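Local coordinates for protein sensory transduction histidine kinase, putative (Borrelia burgdorferi, PDB 5BWJ) that probably senses small molecules in the periplasm through a Venus flytrap domain and, as a hybrid histidine kinase, relays the signal by ATP-dependent phosphorylation, at residues A86-I91 with Y156-T161; Q141-A146 with K160-I165; G68-V73 with N119-D124; K11-F16 with A64-L69; F17-K22 with G30-I35. All blocks are in the same frame, centred on the assembly; numbering follows the deposited sequence.

Interactions 1, 2, 4 and 5 are buried, whereas interaction 3 lies partly at the surface, where its chemistry is polar and includes a bridging water. Interactions 1 and 4 involve strands of the main sheet and depend on backbone hydrogen bonds, antiparallel in the first and parallel in the second. Interaction 2 is purely apolar helix-on-helix packing and shares Lys-160 and Thr-161 with interaction 1. In interactions 3 and 5 a loop meets the first turn of a helix: side-chain oxygens serve the N-H groups at the helix start in the former, main-chain carbonyls in the latter. Interactions 3 and 4 share Gly-68 and Leu-69, and interactions 1, 2 and 5 also reach the second subunit.

Interaction 1. Residues A86-I91 with Y156-T161; sequences ARSISI and YGDCKT
Ser-88 OG donates to Asp-158 OD2 over 2.6 Å, on the syn lone pair of the carboxylate. Beyond it the backbones pair as a short antiparallel bridge: Ile-91 N reaches Gly-157 O at 3.1 Å, nearly in the carbonyl plane, and Gly-157 N returns to Ile-91 O at 3.2 Å. Cys-159 then tucks under the strand, with SG between its own N and carbonyl carbon (chi1 60°). Its small CB lies 3.5 Å from Ile-91 CD1, while Cys-159 N and SG make only weak bonds to Ile-89 O and N. The long strand 79-94 thus holds the corner where strand 154-156 ends and helix 161-169 begins, inside the Venus flytrap fold. Asp-158 suits this corner because its two oxygens divide the work: OD1 caps the coming helix, accepting from Thr-161 N at 2.7 Å on the anti lone pair and from Thr-161 OG1 at 2.9 Å from above the carboxylate plane. In the second shell, Asn-187 ND2 bonds Ser-88 OG, Val-181 O bonds both Ser-90 OG and Tyr-156 OH, and Ser-90 OG also bonds Tyr-183 N. Ile-89 and Ile-91 pack against Phe-19 and Pro-18 of the second subunit.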
# COMPACT_ATOMS: atom_id res chain seq x y z
N ALA B 86 -0.36 6.83 6.56
CA ALA B 86 -0.87 5.99 5.49
C ALA B 86 -1.83 4.95 6.05
O ALA B 86 -1.99 4.84 7.27
CB ALA B 86 0.27 5.31 4.75
N ARG B 87 -2.47 4.21 5.15
CA ARG B 87 -3.42 3.18 5.53
C ARG B 87 -2.94 1.80 5.11
O ARG B 87 -2.20 1.66 4.13
CB ARG B 87 -4.79 3.46 4.91
CG ARG B 87 -5.64 4.46 5.67
CD ARG B 87 -6.96 4.70 4.95
NE ARG B 87 -8.01 5.19 5.85
CZ ARG B 87 -8.25 6.48 6.09
NH1 ARG B 87 -9.23 6.82 6.92
NH2 ARG B 87 -7.53 7.43 5.51
N SER B 88 -3.36 0.78 5.86
CA SER B 88 -3.07 -0.60 5.53
C SER B 88 -4.32 -1.46 5.70
O SER B 88 -5.33 -1.00 6.23
CB SER B 88 -1.93 -1.14 6.40
OG SER B 88 -0.75 -0.39 6.22
N ILE B 89 -4.23 -2.71 5.24
CA ILE B 89 -5.29 -3.68 5.44
C ILE B 89 -4.73 -4.85 6.24
O ILE B 89 -3.66 -5.37 5.92
CB ILE B 89 -5.88 -4.18 4.10
CG1 ILE B 89 -6.44 -3.00 3.31
CG2 ILE B 89 -6.95 -5.24 4.35
CD1 ILE B 89 -6.99 -3.36 1.93
N SER B 90 -5.44 -5.24 7.29
CA SER B 90 -5.03 -6.39 8.09
C SER B 90 -5.32 -7.68 7.32
O SER B 90 -6.43 -7.88 6.84
CB SER B 90 -5.76 -6.40 9.44
OG SER B 90 -7.14 -6.66 9.27
N ILE B 91 -4.31 -8.54 7.21
CA ILE B 91 -4.45 -9.78 6.46
C ILE B 91 -3.87 -10.96 7.24
O ILE B 91 -2.79 -10.86 7.83
CB ILE B 91 -3.77 -9.68 5.07
CG1 ILE B 91 -4.66 -8.87 4.12
CG2 ILE B 91 -3.48 -11.07 4.48
CD1 ILE B 91 -4.14 -8.73 2.70
N TYR B 156 -0.61 -12.55 11.20
CA TYR B 156 -1.61 -11.50 11.06
C TYR B 156 -0.96 -10.13 11.16
O TYR B 156 -0.29 -9.83 12.15
CB TYR B 156 -2.68 -11.67 12.13
CG TYR B 156 -3.92 -10.83 11.93
CD1 TYR B 156 -4.73 -11.01 10.82
CD2 TYR B 156 -4.28 -9.87 12.86
CE1 TYR B 156 -5.87 -10.25 10.64
CE2 TYR B 156 -5.42 -9.10 12.69
CZ TYR B 156 -6.21 -9.29 11.58
OH TYR B 156 -7.34 -8.53 11.40
N GLY B 157 -1.14 -9.30 10.14
CA GLY B 157 -0.54 -7.97 10.14
C GLY B 157 -0.65 -7.22 8.83
O GLY B 157 -1.57 -7.43 8.04
N ASP B 158 0.32 -6.34 8.61
CA ASP B 158 0.31 -5.43 7.47
C ASP B 158 0.34 -6.17 6.13
O ASP B 158 1.18 -7.04 5.91
CB ASP B 158 1.51 -4.48 7.56
CG ASP B 158 1.49 -3.41 6.49
OD1 ASP B 158 2.05 -3.65 5.40
OD2 ASP B 158 0.90 -2.34 6.73
N CYS B 159 -0.58 -5.80 5.24
CA CYS B 159 -0.75 -6.50 3.97
C CYS B 159 0.48 -6.38 3.07
O CYS B 159 0.87 -7.36 2.42
CB CYS B 159 -1.97 -5.97 3.21
SG CYS B 159 -1.92 -4.20 2.81
N LYS B 160 1.08 -5.20 3.02
CA LYS B 160 2.20 -4.95 2.11
C LYS B 160 3.54 -5.39 2.70
O LYS B 160 4.35 -6.01 2.01
CB LYS B 160 2.26 -3.47 1.75
CG LYS B 160 1.13 -3.01 0.83
CD LYS B 160 1.17 -1.52 0.57
CE LYS B 160 -0.01 -1.08 -0.29
NZ LYS B 160 -0.08 0.40 -0.43
N THR B 161 3.76 -5.10 3.98
CA THR B 161 5.08 -5.30 4.58
C THR B 161 5.40 -6.77 4.83
O THR B 161 6.49 -7.24 4.48
CB THR B 161 5.21 -4.53 5.91
OG1 THR B 161 4.94 -3.14 5.69
CG2 THR B 161 6.62 -4.68 6.49

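Interaction 2. Residues Q141-A146 with K160-I165; sequences QELVLA and KTLHYI
The rings of helix 161-169 take no part in the interface with helix 140-148: Tyr-164 meets Tyr-21 edge-to-face and Phe-17 with planes about 30° apart, and His-163 lies against the rings of Phe-17 and Tyr-164 of the second subunit. What joins the helices is aliphatic. Leu-143, with CG anti to its backbone N (chi1 176°), extends CD2 obliquely across the fork of Leu-162, so that Leu-143 CD2 is 3.9 Å from both Leu-162 CD1 and Leu-162 CD2. Val-144 offers the branch anti to its carbonyl carbon: Val-144 CG2 touches Leu-162 CD2 at 4.0 Å and sits 3.8 Å from Leu-162 O. The compact, beta-branched valine suits this place, where the backbones come near each other. Helix 140-148 is the connection of a beta-alpha-beta crossover between the parallel strands 134-137 and 154-156, and Leu-143 and Val-144 also rest on Ile-155. The short segments cross at -64° with axes 9.7 Å apart, so contact is confined to about one turn on each. Ile-165 lies more loosely beside it, its CB 4.4 Å from Val-144 CG2. Gln-141 lies at the margin, and its OE1 is hydrogen-bonded to Lys-22 NZ.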
# COMPACT_ATOMS: atom_id res chain seq x y z
N GLN B 141 10.20 -9.18 10.70
CA GLN B 141 11.18 -10.16 10.27
C GLN B 141 11.07 -11.44 11.10
O GLN B 141 11.05 -12.55 10.55
CB GLN B 141 12.59 -9.58 10.39
CG GLN B 141 13.69 -10.53 9.96
CD GLN B 141 15.01 -9.80 9.78
OE1 GLN B 141 15.14 -8.91 8.95
NE2 GLN B 141 16.00 -10.18 10.59
N GLU B 142 11.00 -11.29 12.41
CA GLU B 142 10.84 -12.44 13.30
C GLU B 142 9.52 -13.15 13.02
O GLU B 142 9.45 -14.38 13.03
CB GLU B 142 10.90 -11.99 14.76
CG GLU B 142 10.62 -13.11 15.76
CD GLU B 142 10.63 -12.61 17.20
OE1 GLU B 142 11.28 -11.57 17.46
OE2 GLU B 142 10.00 -13.26 18.06
N LEU B 143 8.48 -12.36 12.78
CA LEU B 143 7.14 -12.90 12.57
C LEU B 143 7.08 -13.79 11.34
O LEU B 143 6.57 -14.91 11.39
CB LEU B 143 6.12 -11.77 12.44
CG LEU B 143 4.69 -12.20 12.12
CD1 LEU B 143 4.15 -13.15 13.18
CD2 LEU B 143 3.78 -10.99 11.98
N VAL B 144 7.59 -13.29 10.22
CA VAL B 144 7.54 -14.02 8.97
C VAL B 144 8.46 -15.25 9.03
O VAL B 144 8.17 -16.28 8.42
CB VAL B 144 7.94 -13.13 7.78
CG1 VAL B 144 7.89 -13.92 6.49
CG2 VAL B 144 6.99 -11.94 7.68
N LEU B 145 9.55 -15.14 9.78
CA LEU B 145 10.46 -16.26 9.96
C LEU B 145 9.77 -17.40 10.71
O LEU B 145 10.02 -18.57 10.42
CB LEU B 145 11.72 -15.82 10.71
CG LEU B 145 12.76 -15.09 9.86
CD1 LEU B 145 13.77 -14.38 10.75
CD2 LEU B 145 13.46 -16.06 8.92
N ALA B 146 8.92 -17.05 11.66
CA ALA B 146 8.19 -18.05 12.44
C ALA B 146 7.27 -18.86 11.54
O ALA B 146 7.11 -20.07 11.72
CB ALA B 146 7.40 -17.39 13.56
N LYS B 160 1.08 -5.20 3.02
CA LYS B 160 2.20 -4.95 2.11
C LYS B 160 3.54 -5.39 2.70
O LYS B 160 4.35 -6.01 2.01
CB LYS B 160 2.26 -3.47 1.75
CG LYS B 160 1.13 -3.01 0.83
CD LYS B 160 1.17 -1.52 0.57
CE LYS B 160 -0.01 -1.08 -0.29
NZ LYS B 160 -0.08 0.40 -0.43
N THR B 161 3.76 -5.10 3.98
CA THR B 161 5.08 -5.30 4.58
C THR B 161 5.40 -6.77 4.83
O THR B 161 6.49 -7.24 4.48
CB THR B 161 5.21 -4.53 5.91
OG1 THR B 161 4.94 -3.14 5.69
CG2 THR B 161 6.62 -4.68 6.49
N LEU B 162 4.48 -7.49 5.45
CA LEU B 162 4.71 -8.89 5.76
C LEU B 162 4.87 -9.69 4.47
O LEU B 162 5.69 -10.60 4.39
CB LEU B 162 3.56 -9.46 6.60
CG LEU B 162 3.36 -8.84 7.98
CD1 LEU B 162 2.26 -9.57 8.72
CD2 LEU B 162 4.65 -8.84 8.79
N HIS B 163 4.08 -9.31 3.47
CA HIS B 163 4.13 -9.97 2.18
C HIS B 163 5.45 -9.69 1.46
O HIS B 163 6.03 -10.58 0.85
CB HIS B 163 2.96 -9.52 1.31
CG HIS B 163 2.85 -10.27 0.02
ND1 HIS B 163 2.11 -11.43 -0.10
CD2 HIS B 163 3.41 -10.05 -1.19
CE1 HIS B 163 2.21 -11.88 -1.34
NE2 HIS B 163 2.99 -11.06 -2.02
N TYR B 164 5.90 -8.44 1.54
CA TYR B 164 7.16 -8.06 0.91
C TYR B 164 8.33 -8.87 1.47
O TYR B 164 9.12 -9.43 0.72
CB TYR B 164 7.44 -6.57 1.11
CG TYR B 164 8.89 -6.21 0.87
CD1 TYR B 164 9.39 -6.06 -0.42
CD2 TYR B 164 9.77 -6.05 1.93
CE1 TYR B 164 10.72 -5.75 -0.64
CE2 TYR B 164 11.10 -5.74 1.72
CZ TYR B 164 11.57 -5.59 0.43
OH TYR B 164 12.89 -5.28 0.21
N ILE B 165 8.43 -8.91 2.80
CA ILE B 165 9.55 -9.58 3.46
C ILE B 165 9.59 -11.05 3.09
O ILE B 165 10.63 -11.56 2.69
CB ILE B 165 9.47 -9.43 5.00
CG1 ILE B 165 9.57 -7.96 5.39
CG2 ILE B 165 10.59 -10.21 5.68
CD1 ILE B 165 9.20 -7.68 6.83

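Interaction 3. Residues G68-V73 with N119-D124; sequences GLTYNV and NTIYED
Thr-120 OG1 is held by three partners: it accepts weakly from Tyr-122 N and Glu-123 N, and is also hydrogen-bonded to Ile-117 O. This is the N-cap of helix 121-128, and residues 68-73 run past it, so the contact ties the end of strand 65-69 to the helix that follows strand 114-117, consistent with a link between the two lobes of the Venus flytrap fold. Threonine suits the cap because chi1 of 66° swings its hydroxyl back over the first turn. The remaining early N-H, Ile-121 N, goes to the opposite segment, donating to Thr-70 OG1 at 3.0 Å along an almost straight line (171°). Farther along, Asp-124 OD2 takes Val-73 N at 3.1 Å on its syn lone pair. Asn-72 inserts between them with CG anti to its N. Its ND2 bonds weakly to Thr-120 O, and OD1 serves Lys-74 N and Leu-75 N; asparagine suits the place because its amide offers a donor and an acceptor side by side. The Asn-72 amide lies nearly parallel to the Asp-124 carboxylate. At the wetter margin a water joins Thr-70 N (3.0 Å) to Asn-119 O (2.9 Å), and Asn-119 N is fixed by Glu-123 OE1 at 2.6 Å. Within the helix, Ile-121 CG2 sits 3.9 Å above the centre of the Tyr-122 ring.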
# COMPACT_ATOMS: atom_id res chain seq x y z
N GLY B 68 5.83 4.02 12.36
CA GLY B 68 5.70 2.58 12.26
C GLY B 68 4.94 1.96 13.41
O GLY B 68 4.94 0.74 13.57
N LEU B 69 4.30 2.79 14.22
CA LEU B 69 3.47 2.31 15.32
C LEU B 69 2.00 2.42 14.97
O LEU B 69 1.58 3.36 14.28
CB LEU B 69 3.76 3.10 16.60
CG LEU B 69 5.19 3.09 17.13
CD1 LEU B 69 5.27 3.88 18.43
CD2 LEU B 69 5.69 1.66 17.34
N THR B 70 1.22 1.46 15.45
CA THR B 70 -0.23 1.50 15.30
C THR B 70 -0.85 1.61 16.69
O THR B 70 -0.21 1.29 17.68
CB THR B 70 -0.77 0.25 14.58
OG1 THR B 70 -0.27 -0.93 15.22
CG2 THR B 70 -0.34 0.25 13.12
N TYR B 71 -2.10 2.08 16.75
CA TYR B 71 -2.77 2.22 18.04
C TYR B 71 -2.85 0.87 18.74
O TYR B 71 -3.24 -0.14 18.14
CB TYR B 71 -4.17 2.80 17.88
CG TYR B 71 -4.87 3.00 19.20
CD1 TYR B 71 -4.71 4.18 19.92
CD2 TYR B 71 -5.67 2.00 19.75
CE1 TYR B 71 -5.34 4.36 21.14
CE2 TYR B 71 -6.31 2.18 20.96
CZ TYR B 71 -6.14 3.36 21.66
OH TYR B 71 -6.76 3.54 22.87
N ASN B 72 -2.49 0.86 20.01
CA ASN B 72 -2.49 -0.36 20.81
C ASN B 72 -2.79 -0.02 22.26
O ASN B 72 -2.32 1.00 22.77
CB ASN B 72 -1.15 -1.08 20.68
CG ASN B 72 -1.02 -2.24 21.66
OD1 ASN B 72 -0.31 -2.14 22.66
ND2 ASN B 72 -1.69 -3.34 21.36
N VAL B 73 -3.57 -0.87 22.92
CA VAL B 73 -3.97 -0.64 24.30
C VAL B 73 -2.76 -0.45 25.22
O VAL B 73 -2.82 0.31 26.18
CB VAL B 73 -4.83 -1.80 24.84
CG1 VAL B 73 -6.15 -1.88 24.09
CG2 VAL B 73 -4.08 -3.12 24.74
N ASN B 119 2.24 -5.61 20.84
CA ASN B 119 1.96 -4.19 21.01
C ASN B 119 1.58 -3.48 19.71
O ASN B 119 1.99 -2.35 19.47
CB ASN B 119 3.16 -3.49 21.65
CG ASN B 119 3.51 -4.07 23.01
OD1 ASN B 119 2.66 -4.61 23.70
ND2 ASN B 119 4.78 -3.96 23.38
N THR B 120 0.80 -4.16 18.88
CA THR B 120 0.25 -3.56 17.66
C THR B 120 -1.27 -3.63 17.70
O THR B 120 -1.84 -4.34 18.53
CB THR B 120 0.75 -4.27 16.39
OG1 THR B 120 0.25 -5.61 16.36
CG2 THR B 120 2.27 -4.29 16.34
N ILE B 121 -1.92 -2.90 16.81
CA ILE B 121 -3.37 -2.96 16.70
C ILE B 121 -3.78 -4.38 16.33
O ILE B 121 -4.86 -4.85 16.68
CB ILE B 121 -3.92 -1.97 15.66
CG1 ILE B 121 -5.45 -1.95 15.71
CG2 ILE B 121 -3.42 -2.30 14.26
CD1 ILE B 121 -6.07 -0.78 14.97
N TYR B 122 -2.89 -5.07 15.61
CA TYR B 122 -3.17 -6.42 15.15
C TYR B 122 -3.27 -7.40 16.31
O TYR B 122 -4.05 -8.35 16.27
CB TYR B 122 -2.09 -6.87 14.16
CG TYR B 122 -1.95 -5.94 12.98
CD1 TYR B 122 -2.90 -5.91 11.97
CD2 TYR B 122 -0.86 -5.07 12.87
CE1 TYR B 122 -2.78 -5.06 10.89
CE2 TYR B 122 -0.74 -4.21 11.79
CZ TYR B 122 -1.70 -4.22 10.81
OH TYR B 122 -1.59 -3.37 9.73
N GLU B 123 -2.49 -7.16 17.36
CA GLU B 123 -2.56 -8.00 18.55
C GLU B 123 -3.92 -7.83 19.22
O GLU B 123 -4.56 -8.80 19.60
CB GLU B 123 -1.45 -7.66 19.55
CG GLU B 123 -1.46 -8.55 20.79
CD GLU B 123 -0.45 -8.11 21.84
OE1 GLU B 123 0.25 -7.10 21.62
OE2 GLU B 123 -0.37 -8.79 22.89
N ASP B 124 -4.36 -6.58 19.36
CA ASP B 124 -5.64 -6.28 19.99
C ASP B 124 -6.80 -6.96 19.26
O ASP B 124 -7.71 -7.48 19.90
CB ASP B 124 -5.88 -4.77 20.04
CG ASP B 124 -4.99 -4.07 21.06
OD1 ASP B 124 -4.47 -4.75 21.96
OD2 ASP B 124 -4.83 -2.84 20.96
O HOH W 1 2.45 -0.51 17.28

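Interaction 4. Residues K11-F16 with A64-L69; sequences KLVDQF and AIYLGL
Parallel strands 6-13 and 65-67 are closely joined along Lys-11 to Val-13, but part beyond Gly-68, where a water intervenes. In the tight part three main-chain bonds repeat in the parallel pattern: Lys-11 N to Ile-65 O at 2.9 Å, Leu-67 N to Lys-11 O at 3.0 Å, the straightest (174°), and Val-13 N to Leu-67 O at 2.9 Å. On the Lys-11 and Tyr-66 face the side chains lie alongside, pointing the same way. Lys-11 CB makes a CH-pi contact over the ring, 4.3 Å from the centroid, and CD comes within 3.5 Å of Tyr-66 CE2. Lysine suits this site because its methylenes cover the ring while the bend at chi4 (-62°) carries NZ to Glu-50 and Glu-61. Val-13 CG2 packs at the edge of the Tyr-66 ring and 3.9 Å from Leu-69 CD2. On the other face Leu-12 CD2 nestles against Leu-67 CD1 at 3.6 Å. At the loose end a water lies between Val-13 O and Gly-68 O, 2.6 Å from the latter, and Tyr-20 OH also bonds Val-13 O. Gly-68 turns the chain with phi 95°, and having no side chain it leaves room for Val-13 O. In the sheet, strand 6-13 lies between strands 45-52 and 65-69, strand 65-69 pairs antiparallel with 184-192 on its far side, and Phe-79 meets the Tyr-66 ring edge-to-face.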
# COMPACT_ATOMS: atom_id res chain seq x y z
N LYS B 11 12.46 8.06 14.92
CA LYS B 11 12.71 6.63 15.09
C LYS B 11 11.78 5.82 14.20
O LYS B 11 10.56 5.80 14.41
CB LYS B 11 12.55 6.21 16.55
CG LYS B 11 13.75 6.55 17.42
CD LYS B 11 13.66 5.87 18.77
CE LYS B 11 14.87 6.17 19.64
NZ LYS B 11 16.14 5.69 19.03
N LEU B 12 12.36 5.14 13.21
CA LEU B 12 11.60 4.30 12.30
C LEU B 12 11.53 2.88 12.85
O LEU B 12 12.54 2.17 12.91
CB LEU B 12 12.23 4.30 10.91
CG LEU B 12 12.47 5.70 10.31
CD1 LEU B 12 13.06 5.60 8.91
CD2 LEU B 12 11.18 6.51 10.28
N VAL B 13 10.34 2.47 13.27
CA VAL B 13 10.15 1.19 13.95
C VAL B 13 9.85 0.07 12.95
O VAL B 13 8.98 0.21 12.10
CB VAL B 13 9.02 1.26 14.98
CG1 VAL B 13 8.92 -0.04 15.77
CG2 VAL B 13 9.23 2.44 15.93
N ASP B 14 10.59 -1.03 13.08
CA ASP B 14 10.35 -2.23 12.29
C ASP B 14 10.47 -1.91 10.79
O ASP B 14 11.46 -1.32 10.37
CB ASP B 14 8.97 -2.82 12.64
CG ASP B 14 8.79 -4.24 12.14
OD1 ASP B 14 9.80 -4.91 11.84
OD2 ASP B 14 7.63 -4.70 12.05
N GLN B 15 9.47 -2.30 10.00
CA GLN B 15 9.46 -2.00 8.57
C GLN B 15 8.06 -1.60 8.14
O GLN B 15 7.07 -2.02 8.75
CB GLN B 15 9.94 -3.21 7.76
CG GLN B 15 11.34 -3.69 8.13
CD GLN B 15 11.83 -4.80 7.22
OE1 GLN B 15 11.94 -4.61 6.01
NE2 GLN B 15 12.11 -5.96 7.80
N PHE B 16 7.98 -0.79 7.09
CA PHE B 16 6.73 -0.17 6.67
C PHE B 16 6.79 0.14 5.18
O PHE B 16 7.07 1.27 4.78
CB PHE B 16 6.49 1.11 7.49
CG PHE B 16 5.15 1.76 7.26
CD1 PHE B 16 4.85 2.97 7.87
CD2 PHE B 16 4.18 1.17 6.45
CE1 PHE B 16 3.63 3.58 7.67
CE2 PHE B 16 2.96 1.78 6.25
CZ PHE B 16 2.68 2.99 6.86
N ALA B 64 11.96 11.82 20.86
CA ALA B 64 11.93 11.23 19.53
C ALA B 64 10.52 11.14 18.97
O ALA B 64 9.55 10.96 19.71
CB ALA B 64 12.57 9.86 19.55
N ILE B 65 10.42 11.27 17.65
CA ILE B 65 9.15 11.12 16.94
C ILE B 65 9.11 9.73 16.31
O ILE B 65 9.99 9.36 15.54
CB ILE B 65 8.98 12.20 15.86
CG1 ILE B 65 9.16 13.60 16.47
CG2 ILE B 65 7.61 12.08 15.19
CD1 ILE B 65 9.28 14.71 15.46
N TYR B 66 8.08 8.96 16.65
CA TYR B 66 8.02 7.55 16.27
C TYR B 66 7.11 7.28 15.08
O TYR B 66 5.95 7.68 15.05
CB TYR B 66 7.55 6.72 17.47
CG TYR B 66 8.59 6.59 18.56
CD1 TYR B 66 8.81 7.61 19.46
CD2 TYR B 66 9.35 5.43 18.67
CE1 TYR B 66 9.76 7.49 20.46
CE2 TYR B 66 10.30 5.30 19.66
CZ TYR B 66 10.50 6.34 20.55
OH TYR B 66 11.45 6.21 21.54
N LEU B 67 7.67 6.58 14.09
CA LEU B 67 6.92 6.12 12.92
C LEU B 67 6.91 4.60 12.90
O LEU B 67 7.85 3.95 13.35
CB LEU B 67 7.53 6.66 11.63
CG LEU B 67 7.74 8.18 11.53
CD1 LEU B 67 8.24 8.56 10.15
CD2 LEU B 67 6.46 8.93 11.85
N GLY B 68 5.83 4.02 12.36
CA GLY B 68 5.70 2.58 12.26
C GLY B 68 4.94 1.96 13.41
O GLY B 68 4.94 0.74 13.57
N LEU B 69 4.30 2.79 14.22
CA LEU B 69 3.47 2.31 15.32
C LEU B 69 2.00 2.42 14.97
O LEU B 69 1.58 3.36 14.28
CB LEU B 69 3.76 3.10 16.60
CG LEU B 69 5.19 3.09 17.13
CD1 LEU B 69 5.27 3.88 18.43
CD2 LEU B 69 5.69 1.66 17.34
O HOH W 2 5.91 -0.75 11.74

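Interaction 5. Residues F17-K22 with G30-I35; sequences FPFYYK and GLIFSI
Phe-19 has CG anti to its carbonyl carbon (chi1 -67°), which sends the ring out across the start of helix 32-42. There Ile-32, with CG1 anti to its N and a turn at chi2 of 67°, brings CD1 up to meet it. Leu-31 CG, crowded between N and carbonyl carbon, brings CD1 obliquely against the same ring. Phe-19 CD1 lies 3.7 Å from Leu-31 CD1 and 4.0 Å from Ile-32 CD1, and Ile-35 CD1 meets the ring edge at Phe-19 CE1. Pro-18, whose preceding peptide bond is cis, lies side by side with Leu-31, CG 3.9 Å from Leu-31 CD2. Under these side chains Ile-32 N donates to Phe-19 O at 3.1 Å, in the carbonyl plane and on a lone pair, and Leu-31 N reaches Pro-18 O weakly at 3.4 Å. Gly-30, with no side chain, lets its CA come within 3.3 Å of Phe-19 O. The hairpin of strands 21-22 and 28-29 joins the segments, and its Glu-29, seen to bind magnesium in a structure of this protein though no ion is bound there here, lies close to Tyr-21. Pro-18 and Phe-19 also face Ile-91 and Ile-89 of the second subunit. Apolar groups, the Phe-19 ring foremost, supply most of the contact, and among them loop carbonyls serve main-chain N-H groups at the helix start.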
# COMPACT_ATOMS: atom_id res chain seq x y z
N PHE B 17 6.53 -0.87 4.36
CA PHE B 17 6.59 -0.71 2.91
C PHE B 17 5.51 0.25 2.44
O PHE B 17 4.37 0.15 2.89
CB PHE B 17 6.43 -2.06 2.21
CG PHE B 17 6.63 -2.01 0.72
CD1 PHE B 17 7.85 -2.34 0.16
CD2 PHE B 17 5.60 -1.62 -0.13
CE1 PHE B 17 8.04 -2.29 -1.21
CE2 PHE B 17 5.78 -1.57 -1.50
CZ PHE B 17 7.01 -1.90 -2.04
N PRO B 18 5.84 1.19 1.54
CA PRO B 18 7.13 1.49 0.90
C PRO B 18 7.89 2.64 1.56
O PRO B 18 8.84 3.16 0.98
CB PRO B 18 6.71 1.88 -0.52
CG PRO B 18 5.42 2.61 -0.29
CD PRO B 18 4.75 1.94 0.90
N PHE B 19 7.46 3.04 2.75
CA PHE B 19 8.08 4.18 3.43
C PHE B 19 9.50 3.87 3.89
O PHE B 19 10.40 4.69 3.71
CB PHE B 19 7.22 4.61 4.62
CG PHE B 19 5.89 5.19 4.22
CD1 PHE B 19 5.75 6.55 4.00
CD2 PHE B 19 4.79 4.37 4.03
CE1 PHE B 19 4.54 7.08 3.62
CE2 PHE B 19 3.57 4.90 3.65
CZ PHE B 19 3.45 6.26 3.44
N TYR B 20 9.70 2.70 4.47
CA TYR B 20 11.04 2.23 4.78
C TYR B 20 11.04 0.72 4.98
O TYR B 20 10.16 0.18 5.65
CB TYR B 20 11.61 2.94 6.01
CG TYR B 20 10.75 2.83 7.25
CD1 TYR B 20 10.91 1.78 8.14
CD2 TYR B 20 9.77 3.78 7.52
CE1 TYR B 20 10.13 1.68 9.27
CE2 TYR B 20 8.98 3.68 8.65
CZ TYR B 20 9.16 2.63 9.52
OH TYR B 20 8.38 2.53 10.64
N TYR B 21 12.01 0.05 4.38
CA TYR B 21 12.11 -1.40 4.46
C TYR B 21 13.50 -1.87 4.09
O TYR B 21 14.24 -1.17 3.40
CB TYR B 21 11.06 -2.06 3.56
CG TYR B 21 11.15 -1.63 2.11
CD1 TYR B 21 10.54 -0.47 1.67
CD2 TYR B 21 11.84 -2.40 1.18
CE1 TYR B 21 10.61 -0.08 0.35
CE2 TYR B 21 11.92 -2.02 -0.15
CZ TYR B 21 11.30 -0.85 -0.56
OH TYR B 21 11.38 -0.47 -1.88
N LYS B 22 13.87 -3.07 4.54
CA LYS B 22 15.20 -3.61 4.30
C LYS B 22 15.34 -4.18 2.89
O LYS B 22 14.44 -4.86 2.39
CB LYS B 22 15.53 -4.70 5.32
CG LYS B 22 15.56 -4.24 6.76
CD LYS B 22 15.98 -5.38 7.68
CE LYS B 22 15.83 -5.02 9.14
NZ LYS B 22 16.19 -6.16 10.04
N GLY B 30 13.50 3.24 0.86
CA GLY B 30 12.19 3.83 1.11
C GLY B 30 12.10 5.29 0.70
O GLY B 30 13.09 5.91 0.34
N LEU B 31 10.88 5.82 0.78
CA LEU B 31 10.61 7.19 0.36
C LEU B 31 10.41 8.14 1.55
O LEU B 31 10.25 9.34 1.36
CB LEU B 31 9.37 7.22 -0.54
CG LEU B 31 8.08 6.60 0.02
CD1 LEU B 31 7.27 7.61 0.81
CD2 LEU B 31 7.25 6.00 -1.10
N ILE B 32 10.43 7.60 2.77
CA ILE B 32 10.18 8.41 3.96
C ILE B 32 11.28 9.45 4.14
O ILE B 32 11.03 10.55 4.65
CB ILE B 32 10.10 7.54 5.24
CG1 ILE B 32 9.59 8.36 6.43
CG2 ILE B 32 11.46 6.93 5.59
CD1 ILE B 32 8.16 8.82 6.32
N PHE B 33 12.49 9.11 3.72
CA PHE B 33 13.64 9.99 3.89
C PHE B 33 13.46 11.26 3.07
O PHE B 33 13.81 12.36 3.51
CB PHE B 33 14.93 9.26 3.50
CG PHE B 33 15.02 7.87 4.06
CD1 PHE B 33 15.37 7.66 5.38
CD2 PHE B 33 14.75 6.77 3.26
CE1 PHE B 33 15.44 6.38 5.90
CE2 PHE B 33 14.82 5.49 3.77
CZ PHE B 33 15.17 5.30 5.09
N SER B 34 12.90 11.10 1.87
CA SER B 34 12.57 12.23 1.01
C SER B 34 11.50 13.12 1.65
O SER B 34 11.59 14.34 1.61
CB SER B 34 12.09 11.74 -0.35
OG SER B 34 11.64 12.82 -1.16
N ILE B 35 10.49 12.49 2.24
CA ILE B 35 9.41 13.21 2.90
C ILE B 35 9.91 14.00 4.10
O ILE B 35 9.53 15.15 4.30
CB ILE B 35 8.29 12.26 3.37
CG1 ILE B 35 7.71 11.48 2.18
CG2 ILE B 35 7.18 13.04 4.07
CD1 ILE B 35 6.78 10.36 2.58